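Local atomic coordinates of MtN3/saliva family (PDB entry 4RNG), a protein that is a SemiSWEET, a bacterial homologue of the SWEET transporters that pairs two three-helix subunits and probably carries sugars across the membrane. Residues K29-K32 and T33-A36; L41-F44 and I45-I49; L76-L79 and I80-K84. One frame throughout, in Å; residues are numbered along the deposited sequence.

Interaction 1: residues K29-K32 and T33-A36; sequences KIYK and TKSA. With SO4 (sulfate ion), chain I.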
# COMPACT_ATOMS: atom_id res chain seq x y z
N LYS C 29 10.86 1.22 12.01
CA LYS C 29 10.38 1.95 13.17
C LYS C 29 9.86 1.00 14.24
O LYS C 29 10.17 1.15 15.43
CB LYS C 29 9.29 2.93 12.75
CG LYS C 29 8.80 3.85 13.83
CD LYS C 29 7.75 4.77 13.26
CE LYS C 29 7.17 5.66 14.34
NZ LYS C 29 7.05 7.07 13.89
N ILE C 30 9.08 0.01 13.81
CA ILE C 30 8.57 -0.99 14.74
C ILE C 30 9.74 -1.74 15.37
O ILE C 30 9.76 -1.95 16.58
CB ILE C 30 7.63 -1.97 14.02
CG1 ILE C 30 6.36 -1.23 13.59
CG2 ILE C 30 7.27 -3.12 14.94
CD1 ILE C 30 5.43 -2.06 12.74
N TYR C 31 10.73 -2.08 14.55
CA TYR C 31 11.91 -2.80 15.00
C TYR C 31 12.77 -2.01 15.98
O TYR C 31 13.27 -2.55 16.97
CB TYR C 31 12.79 -3.18 13.82
CG TYR C 31 14.06 -3.84 14.27
CD1 TYR C 31 14.04 -5.11 14.83
CD2 TYR C 31 15.27 -3.18 14.19
CE1 TYR C 31 15.20 -5.71 15.25
CE2 TYR C 31 16.44 -3.77 14.61
CZ TYR C 31 16.40 -5.04 15.14
OH TYR C 31 17.57 -5.64 15.57
N LYS C 32 12.95 -0.73 15.68
CA LYS C 32 13.83 0.08 16.48
C LYS C 32 13.18 0.35 17.83
O LYS C 32 13.86 0.32 18.86
CB LYS C 32 14.16 1.38 15.74
CG LYS C 32 14.84 2.45 16.59
CD LYS C 32 15.15 3.67 15.73
CE LYS C 32 15.74 4.81 16.54
NZ LYS C 32 16.02 6.00 15.68
N THR C 33 11.87 0.56 17.84
CA THR C 33 11.17 0.88 19.09
C THR C 33 10.52 -0.34 19.74
O THR C 33 10.08 -0.25 20.88
CB THR C 33 10.08 1.92 18.87
OG1 THR C 33 9.02 1.36 18.08
CG2 THR C 33 10.65 3.15 18.18
N LYS C 34 10.46 -1.46 19.02
CA LYS C 34 9.87 -2.68 19.57
C LYS C 34 8.41 -2.49 20.00
O LYS C 34 7.93 -3.14 20.93
CB LYS C 34 10.71 -3.18 20.76
CG LYS C 34 12.22 -3.27 20.50
CD LYS C 34 12.52 -4.51 19.68
CE LYS C 34 13.99 -4.60 19.30
NZ LYS C 34 14.17 -5.67 18.28
N SER C 35 7.70 -1.58 19.35
CA SER C 35 6.31 -1.34 19.68
C SER C 35 5.50 -1.04 18.42
O SER C 35 5.99 -0.37 17.52
CB SER C 35 6.17 -0.19 20.68
OG SER C 35 6.40 1.05 20.04
N ALA C 36 4.28 -1.55 18.34
CA ALA C 36 3.45 -1.30 17.17
C ALA C 36 1.99 -1.15 17.59
O ALA C 36 1.08 -1.41 16.82
CB ALA C 36 3.63 -2.42 16.12
S SO4 I . 8.45 9.11 11.20
O1 SO4 I . 9.55 8.72 12.08
O2 SO4 I . 8.42 10.57 11.08
O3 SO4 I . 7.20 8.64 11.78
O4 SO4 I . 8.65 8.47 9.90

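Interaction 2: residues L41-F44 and I45-I49; sequences LAMF and IFMAI. With SO4 (sulfate ion), chain K.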
# COMPACT_ATOMS: atom_id res chain seq x y z
N LEU C 41 -3.31 -3.56 12.40
CA LEU C 41 -3.10 -4.90 11.89
C LEU C 41 -4.07 -5.20 10.76
O LEU C 41 -3.72 -5.84 9.77
CB LEU C 41 -3.24 -5.93 13.02
CG LEU C 41 -2.95 -7.39 12.68
CD1 LEU C 41 -1.51 -7.58 12.22
CD2 LEU C 41 -3.27 -8.31 13.86
N ALA C 42 -5.31 -4.72 10.90
CA ALA C 42 -6.33 -4.97 9.88
C ALA C 42 -5.85 -4.48 8.53
O ALA C 42 -5.96 -5.19 7.53
CB ALA C 42 -7.65 -4.31 10.25
N MET C 43 -5.32 -3.26 8.51
CA MET C 43 -4.83 -2.66 7.29
C MET C 43 -3.82 -3.57 6.60
O MET C 43 -3.90 -3.77 5.39
CB MET C 43 -4.19 -1.29 7.57
CG MET C 43 -3.45 -0.75 6.36
SD MET C 43 -2.55 0.78 6.61
CE MET C 43 -1.46 0.74 5.18
N PHE C 44 -2.88 -4.11 7.35
CA PHE C 44 -1.84 -4.91 6.71
C PHE C 44 -2.35 -6.30 6.36
O PHE C 44 -1.93 -6.88 5.35
CB PHE C 44 -0.60 -4.99 7.58
CG PHE C 44 0.22 -3.74 7.53
CD1 PHE C 44 1.01 -3.46 6.43
CD2 PHE C 44 0.18 -2.81 8.57
CE1 PHE C 44 1.75 -2.30 6.37
CE2 PHE C 44 0.92 -1.65 8.52
CZ PHE C 44 1.71 -1.39 7.42
N ILE C 45 -3.27 -6.84 7.16
CA ILE C 45 -3.88 -8.12 6.83
C ILE C 45 -4.52 -8.06 5.46
O ILE C 45 -4.21 -8.85 4.58
CB ILE C 45 -4.96 -8.52 7.83
CG1 ILE C 45 -4.37 -8.90 9.19
CG2 ILE C 45 -5.72 -9.71 7.33
CD1 ILE C 45 -5.48 -9.24 10.20
N PHE C 46 -5.42 -7.11 5.30
CA PHE C 46 -6.14 -6.97 4.06
C PHE C 46 -5.26 -6.44 2.92
O PHE C 46 -5.51 -6.75 1.76
CB PHE C 46 -7.37 -6.09 4.29
CG PHE C 46 -8.45 -6.80 5.05
CD1 PHE C 46 -9.22 -7.77 4.44
CD2 PHE C 46 -8.67 -6.53 6.39
CE1 PHE C 46 -10.20 -8.44 5.14
CE2 PHE C 46 -9.66 -7.20 7.09
CZ PHE C 46 -10.42 -8.16 6.47
N MET C 47 -4.25 -5.63 3.25
CA MET C 47 -3.32 -5.17 2.23
C MET C 47 -2.66 -6.40 1.58
O MET C 47 -2.59 -6.50 0.36
CB MET C 47 -2.22 -4.26 2.81
CG MET C 47 -2.47 -2.77 2.67
SD MET C 47 -3.04 -2.26 1.04
CE MET C 47 -1.60 -2.59 0.04
N ALA C 48 -2.22 -7.34 2.42
CA ALA C 48 -1.55 -8.54 1.94
C ALA C 48 -2.39 -9.31 0.93
O ALA C 48 -1.91 -9.64 -0.16
CB ALA C 48 -1.19 -9.44 3.11
N ILE C 49 -3.65 -9.60 1.26
CA ILE C 49 -4.52 -10.31 0.31
C ILE C 49 -4.73 -9.53 -0.97
O ILE C 49 -4.61 -10.10 -2.06
CB ILE C 49 -5.89 -10.64 0.89
CG1 ILE C 49 -5.75 -11.59 2.06
CG2 ILE C 49 -6.75 -11.29 -0.16
CD1 ILE C 49 -6.06 -10.92 3.31
S SO4 K . -6.07 -3.48 14.68
O1 SO4 K . -4.62 -3.26 14.67
O2 SO4 K . -6.54 -3.38 16.06
O3 SO4 K . -6.37 -4.80 14.16
O4 SO4 K . -6.72 -2.49 13.82

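Interaction 3: residues L76-L79 and I80-K84; sequences LIFL and IIFMK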
# COMPACT_ATOMS: atom_id res chain seq x y z
N LEU C 76 7.68 -7.69 2.52
CA LEU C 76 7.88 -6.62 3.48
C LEU C 76 6.68 -6.48 4.42
O LEU C 76 6.83 -6.27 5.62
CB LEU C 76 8.16 -5.30 2.74
CG LEU C 76 9.45 -5.28 1.91
CD1 LEU C 76 9.56 -3.99 1.13
CD2 LEU C 76 10.71 -5.49 2.77
N ILE C 77 5.48 -6.66 3.87
CA ILE C 77 4.26 -6.56 4.66
C ILE C 77 4.21 -7.68 5.67
O ILE C 77 3.86 -7.46 6.83
CB ILE C 77 3.01 -6.58 3.80
CG1 ILE C 77 2.73 -5.16 3.32
CG2 ILE C 77 1.81 -7.05 4.58
CD1 ILE C 77 1.52 -5.05 2.45
N PHE C 78 4.61 -8.87 5.25
CA PHE C 78 4.70 -9.97 6.17
C PHE C 78 5.65 -9.66 7.34
O PHE C 78 5.36 -10.03 8.47
CB PHE C 78 5.14 -11.25 5.48
CG PHE C 78 5.46 -12.33 6.44
CD1 PHE C 78 4.45 -13.05 7.05
CD2 PHE C 78 6.77 -12.62 6.75
CE1 PHE C 78 4.74 -14.04 7.95
CE2 PHE C 78 7.08 -13.62 7.65
CZ PHE C 78 6.06 -14.32 8.26
N LEU C 79 6.78 -9.01 7.08
CA LEU C 79 7.64 -8.65 8.20
C LEU C 79 6.89 -7.85 9.22
O LEU C 79 6.96 -8.13 10.41
CB LEU C 79 8.86 -7.82 7.77
CG LEU C 79 10.16 -8.56 7.54
CD1 LEU C 79 9.98 -9.58 6.45
CD2 LEU C 79 11.20 -7.54 7.18
N ILE C 80 6.15 -6.86 8.73
CA ILE C 80 5.41 -5.94 9.57
C ILE C 80 4.37 -6.69 10.38
O ILE C 80 4.24 -6.45 11.58
CB ILE C 80 4.76 -4.82 8.74
CG1 ILE C 80 5.86 -3.89 8.22
CG2 ILE C 80 3.78 -4.04 9.57
CD1 ILE C 80 5.41 -2.96 7.11
N ILE C 81 3.65 -7.60 9.73
CA ILE C 81 2.65 -8.41 10.44
C ILE C 81 3.32 -9.23 11.56
O ILE C 81 2.81 -9.30 12.68
CB ILE C 81 1.90 -9.36 9.47
CG1 ILE C 81 1.07 -8.54 8.48
CG2 ILE C 81 1.02 -10.33 10.23
CD1 ILE C 81 0.34 -9.38 7.44
N PHE C 82 4.46 -9.83 11.24
CA PHE C 82 5.23 -10.64 12.18
C PHE C 82 5.69 -9.82 13.41
O PHE C 82 5.66 -10.32 14.54
CB PHE C 82 6.40 -11.29 11.45
CG PHE C 82 7.25 -12.14 12.31
CD1 PHE C 82 8.29 -11.61 13.06
CD2 PHE C 82 7.03 -13.50 12.37
CE1 PHE C 82 9.09 -12.41 13.84
CE2 PHE C 82 7.81 -14.31 13.16
CZ PHE C 82 8.84 -13.75 13.91
N MET C 83 6.15 -8.59 13.20
CA MET C 83 6.56 -7.73 14.30
C MET C 83 5.40 -7.14 15.10
O MET C 83 5.52 -6.88 16.31
CB MET C 83 7.46 -6.60 13.80
CG MET C 83 8.92 -6.99 13.64
SD MET C 83 9.94 -5.59 13.15
CE MET C 83 9.24 -5.22 11.53
N LYS C 84 4.27 -6.90 14.43
CA LYS C 84 3.06 -6.52 15.13
C LYS C 84 2.66 -7.62 16.12
O LYS C 84 2.36 -7.33 17.28
CB LYS C 84 1.93 -6.24 14.13
CG LYS C 84 0.58 -5.94 14.77
CD LYS C 84 0.51 -4.57 15.42
CE LYS C 84 -0.92 -4.24 15.83
NZ LYS C 84 -0.98 -3.30 16.97

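Interaction 1: residues K29-K32 and T33-A36
The local contact between Lys29-Lys32 and Thr33-Ala36 is the C-terminal turn of helix 23-33, where the chain leaves the helix and enters the loop to helix 41-60. Thr33 grips the carbonyl of Lys29 twice. Its backbone N gives the helical bond to Lys29 O at 3.0 Å, and its hydroxyl OG1 donates to the same oxygen at 2.9 Å from the opposite face of the carbonyl plane. The hydroxyl gets there because chi1 of 68° seats OG1 between the backbone N and the carbonyl carbon, turned back over the preceding turn. Threonine suits the last helical residue because its short hydroxyl side chain can add a second donor to the carbonyl one turn back. Lys34 then adopts positive phi (58°) and ends the helical run. Its N lies 2.6 Å from Ile30 O but makes only a weak, bent hydrogen bond, and Ser35 N reaches that oxygen weakly at 3.5 Å.

This turn belongs to the PQ-loop repeat and ends the first leg of a SemiSWEET three-helix bundle. Ile30 faces the interior: its CD1 meets Ala36 CB at 3.8 Å, while other parts of its side chain rest on Met83 and Tyr87 of helix 64-87. Alanine is small enough to let the chain fold back against the isoleucine. On the outer side Lys34 bends at chi2 and runs beside Tyr31, pointing the same way, with NZ 3.2 Å from Tyr31 CE1; the amine is hydrogen-bonded to Tyr87 OH.

Lys29 stretches toward the second subunit, where NZ bonds to Val39 O, and it also donates to sulfate O3 at 2.6 Å. The same sulfate is held by the backbone N atoms of Leu41 and Ala42 of the second subunit.

Interaction 2: residues L41-F44 and I45-I49
Leu41 turns its CG to the far side of CB from the backbone N (chi1 -176°), while Ile45, one turn on, places CG1 opposite its own carbonyl carbon (chi1 -71°) and runs on extended to CD1. The two side chains therefore cross obliquely, with Leu41 CG touching Ile45 CD1 at 4.0 Å. Exposed Ile45 suits the apolar surroundings expected of a predicted membrane span, while Leu41, only partly exposed, covers the carbon chain of Lys84.

The backbone beneath is the first two turns of helix 41-60, the predicted second membrane span. Ile45 N bonds to Leu41 O at 2.8 Å, and Phe46 N bonds to Ala42 O at 3.0 Å in a straight line. The Phe46 ring swings back so that CD2 comes within 3.2 Å of Ala42 O, which lies at the ring edge, near its plane. On another side Met43 CG and Met47 CG approach to 4.3 Å. Met47 is bent at chi2 and chi3, and its flexible, unbranched chain touches both Ile77 and Thr19 of the second subunit. Phe44 is buried, fitting a flat ring against Ile77 and Ile80 in the bundle interior.

At the start of the helix the amides have no preceding turn to bond to. Leu41 N instead donates to sulfate O1 at 2.6 Å, almost straight (171°), and Ala42 N reaches sulfate O3 weakly at 3.4 Å. Ser40 OG takes the N-H of Met43, and Lys29 NZ of the second subunit also hydrogen-bonds to the sulfate. The ion probably came from the crystallisation liquor; its place at the helix's first amides and a lysine is consistent with a locally positive site, perhaps strengthened by the helix dipole.

Interaction 3: residues L76-L79 and I80-K84
Ile77 and Ile81 meet one turn apart on helix 64-87, the helix that runs between the other two in the SemiSWEET three-helix bundle. In their contact, Ile77 CG2 to Ile81 CD1 at 4.0 Å, Ile81 is partly exposed, whereas Ile77 is buried against Ile51 of helix 41-60 and Leu23 of helix 23-33. Ile80 is buried too, against Leu23. Isoleucine suits these positions because its beta-branched, apolar side chain packs close to the backbone and is readily accommodated between neighbouring helices; Ile81 N bonds to Ile77 O at 2.9 Å.

The outward side is looser. Phe78 and Phe82 are exposed, as large apolar residues may be on a membrane helix, where they probably meet lipid. With its CG anti to the backbone N (chi1 170°), Phe78 stands so that Phe82 CB lies over one face of its ring. The two rings barely touch, Phe78 CZ approaching Phe82 CD2 obliquely at 4.3 Å. Leu79 is likewise exposed, and Met83 is partly exposed and packs on Tyr31 of helix 23-33. Met83 runs extended through chi2 and bends at chi3, turning CE back to 3.9 Å from Leu79 O.

In the fold
All three contacts are local turns and all are partly buried. Interaction 1 is peripheral, its centre about 17 Å from the centre of the chain, and largely polar, though Ile30 and Ala36 are buried. Interactions 2 and 3 are centred nearer the middle, both about 10 Å from it, each with buried and exposed residues; 2 adds polar bonds at a helix start, whereas 3, within a helix, is apolar. The central helix of interaction 3 packs on the helices of both others, and Lys84 NZ probably hydrogen-bonds to Ala36 O. Interactions 1 and 2 do not touch within one chain, yet both border the second subunit, where Lys29 of one subunit and the helix start of the other share a sulfate.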